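Local coordinates for protein glutathione S-transferase (Ceriporiopsis subvermispora, PDB 6J3E) that binds glutathione and, as a glutathione S-transferase, probably conjugates it to electrophilic substrates, at residues 17-22 with 218-223; 134-139 with 146-151. All coordinates share one frame; numbering follows the deposited sequence.

Running from the N terminus, the chain leaves strand 5-9 of the thioredoxin-like domain and enters the loop that holds 17-22, just ahead of helix 22-34. Nearly two hundred residues later helix 206-222 returns to this loop, and contact 1 closes the long circuit, tying the N-terminal domain to the helical C-terminal domain. Contact 2 is nested inside that circuit: helix 109-136 ends, the chain turns, and helix 141-153 folds back upon it within the C-terminal domain. The two contacts touch, their centres about 14 Å apart. Ala134 packs on Val221 and Leu222, while Gln138 lies against the ring of Trp20, so loop 17-22, helix 206-222 and the end of helix 109-136 meet in one place.

Contact 1 of 2, residues 17-22 with 218-223; sequences DKAWSP and VKRVLG
Arg220 reaches from the last turns of helix 206-222 to loop 17-22, where its guanidinium finds two acceptors near its edge. NE donates to the carbonyl oxygen of Ala19, with 3.3 Å between Arg220 NE and Ala19 O. The donor lies nearly along the C=O axis, though the oxygen is tilted 25° out of the guanidinium plane. The other arm, NH2, makes a salt bridge with OD1 of Asp17, its hydrogen bond weak and the exact place of NH2 less certain; carboxylate and guanidinium stand steeply crossed rather than side by side. Arginine suits this place because its long chain carries NE to a backbone carbonyl while NH1 pairs with Glu251, and the bend at chi3 (94°) turns the group across the loop. Asp17 sets an acid facing that charge. One residue on, the contact becomes apolar: Val221 CG2 meets Trp20 CB at 4.0 Å, a branched side chain beside the base of the indole, whose broad ring also suits a buried site by meeting that of Trp217.

Weak bonds from outside add to the hold, Trp25 NE1 on Ala19 O and Thr15 on Asp17 OD2. The loop leads from strand 5-9 into helix 22-34, while helix 109-136 packs on Val221, making this a buried seam between the two domains.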
loop_
_atom_site.group_PDB
_atom_site.type_symbol
_atom_site.label_atom_id
_atom_site.label_comp_id
_atom_site.label_asym_id
_atom_site.label_seq_id
_atom_site.Cartn_x
_atom_site.Cartn_y
_atom_site.Cartn_z
ATOM N N ASP A 17 -23.020 -10.753 -20.518
ATOM C CA ASP A 17 -23.380 -9.750 -19.512
ATOM C C ASP A 17 -23.160 -8.350 -20.009
ATOM O O ASP A 17 -23.831 -7.430 -19.537
ATOM C CB ASP A 17 -22.543 -9.888 -18.253
ATOM C CG ASP A 17 -22.515 -11.275 -17.736
ATOM O OD1 ASP A 17 -22.678 -11.432 -16.525
ATOM O OD2 ASP A 17 -22.270 -12.224 -18.517
ATOM N N LYS A 18 -22.216 -8.187 -20.934
ATOM C CA LYS A 18 -21.585 -6.951 -21.386
ATOM C C LYS A 18 -20.856 -6.213 -20.266
ATOM O O LYS A 18 -20.385 -5.088 -20.477
ATOM C CB LYS A 18 -22.572 -6.021 -22.125
ATOM C CG LYS A 18 -23.514 -5.197 -21.296
ATOM C CD LYS A 18 -24.858 -5.013 -21.995
ATOM C CE LYS A 18 -24.710 -4.196 -23.249
ATOM N NZ LYS A 18 -26.006 -3.634 -23.626
ATOM N N ALA A 19 -20.695 -6.844 -19.100
ATOM C CA ALA A 19 -20.005 -6.245 -17.960
ATOM C C ALA A 19 -18.586 -6.795 -17.880
ATOM O O ALA A 19 -18.394 -7.997 -17.672
ATOM C CB ALA A 19 -20.751 -6.520 -16.655
ATOM N N TRP A 20 -17.597 -5.916 -18.027
ATOM C CA TRP A 20 -16.199 -6.336 -18.067
ATOM C C TRP A 20 -15.266 -5.502 -17.196
ATOM O O TRP A 20 -14.184 -5.988 -16.861
ATOM C CB TRP A 20 -15.682 -6.272 -19.505
ATOM C CG TRP A 20 -15.700 -4.873 -19.968
ATOM C CD1 TRP A 20 -16.734 -4.228 -20.583
ATOM C CD2 TRP A 20 -14.665 -3.904 -19.794
ATOM N NE1 TRP A 20 -16.391 -2.923 -20.827
ATOM C CE2 TRP A 20 -15.127 -2.697 -20.348
ATOM C CE3 TRP A 20 -13.380 -3.945 -19.241
ATOM C CZ2 TRP A 20 -14.360 -1.541 -20.352
ATOM C CZ3 TRP A 20 -12.624 -2.798 -19.243
ATOM C CH2 TRP A 20 -13.112 -1.615 -19.795
ATOM N N SER A 21 -15.618 -4.271 -16.837
ATOM C CA SER A 21 -14.641 -3.322 -16.309
ATOM C C SER A 21 -14.147 -3.744 -14.931
ATOM O O SER A 21 -14.929 -4.230 -14.108
ATOM C CB SER A 21 -15.244 -1.920 -16.229
ATOM O OG SER A 21 -14.504 -1.094 -15.353
ATOM N N PRO A 22 -12.862 -3.546 -14.636
ATOM C CA PRO A 22 -12.407 -3.821 -13.273
ATOM C C PRO A 22 -12.947 -2.811 -12.281
ATOM O O PRO A 22 -13.383 -3.193 -11.182
ATOM C CB PRO A 22 -10.873 -3.768 -13.403
ATOM C CG PRO A 22 -10.621 -2.878 -14.560
ATOM C CD PRO A 22 -11.770 -3.073 -15.509
ATOM N N VAL A 218 -9.702 -9.844 -15.573
ATOM C CA VAL A 218 -8.728 -10.677 -16.271
ATOM C C VAL A 218 -9.399 -11.929 -16.798
ATOM O O VAL A 218 -9.134 -12.370 -17.924
ATOM C CB VAL A 218 -7.560 -11.013 -15.329
ATOM C CG1 VAL A 218 -6.643 -12.041 -15.963
ATOM C CG2 VAL A 218 -6.799 -9.752 -14.969
ATOM N N LYS A 219 -10.291 -12.516 -15.993
ATOM C CA LYS A 219 -10.911 -13.775 -16.381
ATOM C C LYS A 219 -11.855 -13.570 -17.547
ATOM O O LYS A 219 -11.831 -14.339 -18.515
ATOM C CB LYS A 219 -11.658 -14.399 -15.202
ATOM C CG LYS A 219 -12.369 -15.708 -15.556
ATOM C CD LYS A 219 -13.131 -16.294 -14.357
ATOM C CE LYS A 219 -13.690 -17.679 -14.654
ATOM N NZ LYS A 219 -14.306 -18.309 -13.466
ATOM N N ARG A 220 -12.683 -12.526 -17.489
ATOM C CA ARG A 220 -13.689 -12.373 -18.530
ATOM C C ARG A 220 -13.080 -11.838 -19.818
ATOM O O ARG A 220 -13.432 -12.308 -20.909
ATOM C CB ARG A 220 -14.824 -11.496 -18.023
ATOM C CG ARG A 220 -15.733 -12.275 -17.105
ATOM C CD ARG A 220 -16.388 -11.407 -16.054
ATOM N NE ARG A 220 -17.695 -10.940 -16.477
ATOM C CZ ARG A 220 -18.843 -11.338 -15.948
ATOM N NH1 ARG A 220 -18.861 -12.213 -14.947
ATOM N NH2 ARG A 220 -19.969 -10.838 -16.422
ATOM N N VAL A 221 -12.122 -10.913 -19.717
ATOM C CA VAL A 221 -11.578 -10.277 -20.912
ATOM C C VAL A 221 -10.586 -11.190 -21.616
ATOM O O VAL A 221 -10.669 -11.380 -22.833
ATOM C CB VAL A 221 -10.956 -8.914 -20.570
ATOM C CG1 VAL A 221 -10.054 -8.427 -21.709
ATOM C CG2 VAL A 221 -12.063 -7.905 -20.302
ATOM N N LEU A 222 -9.627 -11.762 -20.887
ATOM C CA LEU A 222 -8.742 -12.737 -21.520
ATOM C C LEU A 222 -9.487 -14.016 -21.888
ATOM O O LEU A 222 -9.106 -14.700 -22.848
ATOM C CB LEU A 222 -7.556 -13.053 -20.615
ATOM C CG LEU A 222 -6.493 -11.956 -20.568
ATOM C CD1 LEU A 222 -5.222 -12.464 -19.905
ATOM C CD2 LEU A 222 -6.207 -11.468 -21.962
ATOM N N GLY A 223 -10.548 -14.351 -21.156
ATOM C CA GLY A 223 -11.370 -15.491 -21.489
ATOM C C GLY A 223 -11.182 -16.660 -20.543
ATOM O O GLY A 223 -10.060 -17.096 -20.266
#

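Contact 2 of 2, residues 134-139 with 146-151; sequences ATNAQL and FFRRTR. With EDO (1,2-ethanediol), chain G.
Phe147 packs against Thr135, Asn136 and Leu139 in a buried helix-to-helix contact, where the end of helix 109-136 and the turn after it meet helix 141-153 in the C-terminal domain. No hydrogen bond crosses between the segments; shape does the joining. The phenyl ring is directed at the turn because its CG lies anti to the backbone N (chi1 -168°). The Leu139 and Phe147 side chains cross at about a right angle, with Leu139 CD1 3.5 Å from Phe147 CB, and Thr135 brings OG1 to 3.6 Å from Phe147 CZ. Asn136 runs antiparallel to the phenylalanine, its amide only 26° from the ring plane and its OD1 3.6 Å from Phe147 CD2. On the ring's own helix, CD of Arg151 lies over the centre of one face. A flat ring suits this place, taking Arg151 on a face and the branched leucine beside its base. With an alanine here, Leu139 CD1 and the aliphatic part of Arg151 would probably lose the surface they lie on.

The type I turn from Asn136 to Leu139 is closed by Leu139 N donating to Asn136 O at 3.1 Å; Gln138 NE2 ties back to the residue before, meeting a lone pair of Thr135 O within the plane of its carbonyl. Asn136 ND2 and Arg148 NH2, both donors, meet without bonding. Glu144 accepts from ND2 and bridges Arg148 NE, so asparagine suits its place by donating there while its oxygen lies by the ring; Glu152 and Glu161 take the other guanidinium nitrogens.

Arg151 NH1 donates to Thr150 OG1 at 3.1 Å, and that hydroxyl in turn donates to Phe146 O. Ring packing and the Thr150 bond together are consistent with holding Arg151 in place for the glutathione it binds.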
loop_
_atom_site.group_PDB
_atom_site.type_symbol
_atom_site.label_atom_id
_atom_site.label_comp_id
_atom_site.label_asym_id
_atom_site.label_seq_id
_atom_site.Cartn_x
_atom_site.Cartn_y
_atom_site.Cartn_z
ATOM N N ALA A 134 -6.146 -6.005 -24.546
ATOM C CA ALA A 134 -7.212 -6.991 -24.532
ATOM C C ALA A 134 -8.580 -6.328 -24.379
ATOM O O ALA A 134 -9.539 -6.714 -25.058
ATOM C CB ALA A 134 -6.971 -8.006 -23.415
ATOM N N THR A 135 -8.709 -5.326 -23.495
ATOM C CA THR A 135 -10.052 -4.779 -23.356
ATOM C C THR A 135 -10.424 -3.891 -24.524
ATOM O O THR A 135 -11.619 -3.690 -24.771
ATOM C CB THR A 135 -10.251 -3.998 -22.050
ATOM O OG1 THR A 135 -9.939 -2.610 -22.235
ATOM C CG2 THR A 135 -9.427 -4.558 -20.974
ATOM N N ASN A 136 -9.437 -3.378 -25.259
ATOM C CA ASN A 136 -9.761 -2.596 -26.446
ATOM C C ASN A 136 -10.415 -3.468 -27.509
ATOM O O ASN A 136 -11.431 -3.085 -28.099
ATOM C CB ASN A 136 -8.512 -1.925 -26.996
ATOM C CG ASN A 136 -8.810 -1.087 -28.219
ATOM O OD1 ASN A 136 -9.360 0.001 -28.097
ATOM N ND2 ASN A 136 -8.442 -1.586 -29.406
ATOM N N ALA A 137 -9.868 -4.666 -27.723
ATOM C CA ALA A 137 -10.365 -5.597 -28.725
ATOM C C ALA A 137 -11.779 -6.079 -28.455
ATOM O O ALA A 137 -12.348 -6.754 -29.316
ATOM C CB ALA A 137 -9.436 -6.814 -28.814
ATOM N N GLN A 138 -12.362 -5.794 -27.293
ATOM C CA GLN A 138 -13.728 -6.228 -27.037
ATOM C C GLN A 138 -14.665 -5.056 -26.796
ATOM O O GLN A 138 -15.819 -5.264 -26.393
ATOM C CB GLN A 138 -13.782 -7.214 -25.867
ATOM C CG GLN A 138 -13.208 -6.692 -24.570
ATOM C CD GLN A 138 -14.242 -6.002 -23.720
ATOM O OE1 GLN A 138 -15.249 -6.607 -23.316
ATOM N NE2 GLN A 138 -14.007 -4.724 -23.435
ATOM N N LEU A 139 -14.212 -3.840 -27.062
ATOM C CA LEU A 139 -15.070 -2.669 -26.935
ATOM C C LEU A 139 -15.929 -2.475 -28.181
ATOM O O LEU A 139 -15.517 -2.795 -29.300
ATOM C CB LEU A 139 -14.232 -1.413 -26.692
ATOM C CG LEU A 139 -13.580 -1.352 -25.314
ATOM C CD1 LEU A 139 -12.648 -0.157 -25.199
ATOM C CD2 LEU A 139 -14.664 -1.337 -24.240
ATOM N N PHE A 146 -12.230 5.687 -29.184
ATOM C CA PHE A 146 -11.809 6.527 -28.069
ATOM C C PHE A 146 -10.713 5.856 -27.241
ATOM O O PHE A 146 -9.718 6.491 -26.869
ATOM C CB PHE A 146 -13.025 6.845 -27.198
ATOM C CG PHE A 146 -12.720 7.739 -26.028
ATOM C CD1 PHE A 146 -12.211 7.216 -24.849
ATOM C CD2 PHE A 146 -12.970 9.110 -26.101
ATOM C CE1 PHE A 146 -11.943 8.040 -23.764
ATOM C CE2 PHE A 146 -12.701 9.942 -25.022
ATOM C CZ PHE A 146 -12.197 9.402 -23.841
ATOM N N PHE A 147 -10.898 4.583 -26.904
ATOM C CA PHE A 147 -9.957 3.908 -26.014
ATOM C C PHE A 147 -8.593 3.751 -26.673
ATOM O O PHE A 147 -7.552 4.066 -26.077
ATOM C CB PHE A 147 -10.519 2.546 -25.615
ATOM C CG PHE A 147 -9.779 1.892 -24.498
ATOM C CD1 PHE A 147 -10.167 2.094 -23.193
ATOM C CD2 PHE A 147 -8.690 1.054 -24.755
ATOM C CE1 PHE A 147 -9.476 1.488 -22.145
ATOM C CE2 PHE A 147 -8.008 0.445 -23.715
ATOM C CZ PHE A 147 -8.409 0.667 -22.407
ATOM N N ARG A 148 -8.579 3.271 -27.914
ATOM C CA ARG A 148 -7.312 3.067 -28.599
ATOM C C ARG A 148 -6.541 4.380 -28.739
ATOM O O ARG A 148 -5.334 4.431 -28.457
ATOM C CB ARG A 148 -7.568 2.418 -29.957
ATOM C CG ARG A 148 -6.310 2.224 -30.751
ATOM C CD ARG A 148 -6.586 1.720 -32.150
ATOM N NE ARG A 148 -6.935 0.305 -32.193
ATOM C CZ ARG A 148 -6.029 -0.675 -32.154
ATOM N NH1 ARG A 148 -4.725 -0.393 -32.047
ATOM N NH2 ARG A 148 -6.423 -1.941 -32.221
ATOM N N ARG A 149 -7.233 5.462 -29.129
ATOM C CA ARG A 149 -6.560 6.733 -29.406
ATOM C C ARG A 149 -5.915 7.297 -28.153
ATOM O O ARG A 149 -4.735 7.669 -28.157
ATOM C CB ARG A 149 -7.555 7.750 -29.979
ATOM C CG ARG A 149 -6.902 9.067 -30.428
ATOM C CD ARG A 149 -7.769 10.293 -30.155
ATOM N NE ARG A 149 -9.200 10.007 -30.279
ATOM C CZ ARG A 149 -10.112 10.419 -29.402
ATOM N NH1 ARG A 149 -9.721 11.127 -28.346
ATOM N NH2 ARG A 149 -11.402 10.109 -29.563
ATOM N N THR A 150 -6.691 7.378 -27.067
ATOM C CA THR A 150 -6.190 7.967 -25.831
ATOM C C THR A 150 -5.111 7.095 -25.191
ATOM O O THR A 150 -4.089 7.613 -24.723
ATOM C CB THR A 150 -7.349 8.206 -24.853
ATOM O OG1 THR A 150 -8.020 6.973 -24.561
ATOM C CG2 THR A 150 -8.354 9.172 -25.440
ATOM N N ARG A 151 -5.317 5.771 -25.162
ATOM C CA ARG A 151 -4.353 4.893 -24.505
ATOM C C ARG A 151 -3.045 4.834 -25.277
ATOM O O ARG A 151 -1.966 4.864 -24.674
ATOM C CB ARG A 151 -4.941 3.494 -24.321
ATOM C CG ARG A 151 -5.714 3.302 -22.974
ATOM C CD ARG A 151 -6.871 4.301 -22.786
ATOM N NE ARG A 151 -7.540 4.156 -21.493
ATOM C CZ ARG A 151 -8.473 4.980 -21.015
ATOM N NH1 ARG A 151 -8.859 6.033 -21.709
ATOM N NH2 ARG A 151 -9.019 4.750 -19.837
HETATM C C1 EDO G . -9.435 1.274 -17.915
HETATM O O1 EDO G . -10.360 2.386 -18.042
HETATM C C2 EDO G . -9.587 0.548 -16.579
HETATM O O2 EDO G . -8.553 -0.437 -16.525
#